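Local coordinates for DUF4785 domain-containing protein (Legionella pneumophila subsp. pneumophila, PDB 4KH9) that is of unknown function but binds calcium ions and is built of three domains, the last two probably of the immunoglobulin-like E-set type, at residues L104-Q107 against N113-L116. Residues are numbered along the deposited sequence; the frame is centred on the assembly and turned at random.
Sequences LYNQ and NNPL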
loop_
_atom_site.group_PDB
_atom_site.type_symbol
_atom_site.label_atom_id
_atom_site.label_comp_id
_atom_site.label_asym_id
_atom_site.label_seq_id
_atom_site.Cartn_x
_atom_site.Cartn_y
_atom_site.Cartn_z
ATOM N N LEU A 104 -13.203 19.465 -28.763
ATOM C CA LEU A 104 -13.762 19.166 -30.071
ATOM C C LEU A 104 -13.063 17.896 -30.621
ATOM O O LEU A 104 -13.725 16.979 -31.105
ATOM C CB LEU A 104 -13.594 20.381 -30.998
ATOM C CG LEU A 104 -14.322 20.271 -32.370
ATOM C CD1 LEU A 104 -15.857 20.389 -32.189
ATOM C CD2 LEU A 104 -13.835 21.330 -33.345
ATOM N N TYR A 105 -11.737 17.809 -30.412
ATOM C CA TYR A 105 -10.899 16.674 -30.777
ATOM C C TYR A 105 -11.435 15.366 -30.159
ATOM O O TYR A 105 -11.544 14.384 -30.877
ATOM C CB TYR A 105 -9.436 16.928 -30.324
ATOM C CG TYR A 105 -8.601 15.670 -30.226
ATOM C CD1 TYR A 105 -8.107 15.044 -31.370
ATOM C CD2 TYR A 105 -8.304 15.101 -28.991
ATOM C CE1 TYR A 105 -7.367 13.867 -31.287
ATOM C CE2 TYR A 105 -7.560 13.927 -28.895
ATOM C CZ TYR A 105 -7.088 13.316 -30.046
ATOM O OH TYR A 105 -6.330 12.178 -29.960
ATOM N N ASN A 106 -11.737 15.348 -28.825
ATOM C CA ASN A 106 -12.260 14.165 -28.133
ATOM C C ASN A 106 -13.706 13.819 -28.565
ATOM O O ASN A 106 -14.100 12.654 -28.471
ATOM C CB ASN A 106 -12.190 14.325 -26.616
ATOM C CG ASN A 106 -10.797 14.079 -26.131
ATOM O OD1 ASN A 106 -10.332 12.944 -26.112
ATOM N ND2 ASN A 106 -10.062 15.132 -25.858
ATOM N N GLN A 107 -14.466 14.805 -29.071
ATOM C CA GLN A 107 -15.842 14.614 -29.547
ATOM C C GLN A 107 -15.889 14.091 -30.968
ATOM O O GLN A 107 -16.955 13.689 -31.442
ATOM C CB GLN A 107 -16.596 15.959 -29.513
ATOM C CG GLN A 107 -16.830 16.504 -28.121
ATOM C CD GLN A 107 -17.434 17.867 -28.189
ATOM O OE1 GLN A 107 -18.480 18.081 -28.806
ATOM N NE2 GLN A 107 -16.808 18.818 -27.529
ATOM N N ASN A 113 -7.028 7.714 -34.149
ATOM C CA ASN A 113 -6.084 7.507 -33.039
ATOM C C ASN A 113 -6.709 7.925 -31.698
ATOM O O ASN A 113 -6.294 7.420 -30.649
ATOM C CB ASN A 113 -4.779 8.280 -33.281
ATOM N N ASN A 114 -7.707 8.843 -31.749
ATOM C CA ASN A 114 -8.477 9.370 -30.616
ATOM C C ASN A 114 -9.372 8.260 -30.023
ATOM O O ASN A 114 -10.118 7.619 -30.775
ATOM C CB ASN A 114 -9.319 10.576 -31.089
ATOM C CG ASN A 114 -10.399 11.088 -30.162
ATOM O OD1 ASN A 114 -10.251 11.127 -28.934
ATOM N ND2 ASN A 114 -11.487 11.579 -30.749
ATOM N N PRO A 115 -9.315 8.000 -28.695
ATOM C CA PRO A 115 -10.176 6.940 -28.131
ATOM C C PRO A 115 -11.639 7.379 -27.990
ATOM O O PRO A 115 -11.898 8.563 -27.759
ATOM C CB PRO A 115 -9.552 6.675 -26.755
ATOM C CG PRO A 115 -8.901 7.973 -26.374
ATOM C CD PRO A 115 -8.484 8.648 -27.653
ATOM N N LEU A 116 -12.596 6.432 -28.112
ATOM C CA LEU A 116 -14.021 6.713 -27.878
ATOM C C LEU A 116 -14.195 6.737 -26.341
ATOM O O LEU A 116 -14.664 5.770 -25.732
ATOM C CB LEU A 116 -14.913 5.662 -28.593
ATOM C CG LEU A 116 -16.375 6.052 -28.906
ATOM C CD1 LEU A 116 -16.453 7.110 -30.015
ATOM C CD2 LEU A 116 -17.164 4.850 -29.369
HETATM O O HOH W 1 -12.452 10.922 -26.813
#
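One face of the Tyr-105 phenol ring carries the carboxamide of Asn-114, whose CG stands 4.0 Å above the ring plane and is displaced toward the rim. The two planes differ by 33°, a tilted, offset packing of amide on ring. It closes a surface loop of the DUF4785 N-terminal domain, in which the short helical turn 104-107 meets the irregular segment 113-116 across only five intervening residues. The two side chains lie antiparallel, which brings the hydroxyl end of the tyrosine to the base of the asparagine: Tyr-105 OH lies 3.6 Å from Asn-114 CB, and Tyr-105 CZ 3.7 Å from that same carbon. In Asn-114, CG is anti to the backbone N (chi1 167°), and this swings the amide toward 104-107, over the ring face. There Asn-114 ND2 comes within 2.8 Å of Tyr-105 O, but the angle is too poor for a hydrogen bond; the same nitrogen makes a weak one to Asp-108 O, in the connecting loop. The second amide neighbour is Asn-106, whose CA lies 3.7 Å from Asn-114 OD1; the two amide planes stand 76° apart, hence nearly perpendicular. Val-111 also touches the tyrosine side chain, so residues of the connection contribute to this small, partly solvent-exposed cluster, which lies away from the calcium sites. A water molecule bridges the two backbones; with more acceptors around it than protons, it need not donate to both carbonyls at once, but its oxygen lies 2.9 Å from Asn-106 O and 2.6 Å from Pro-115 O.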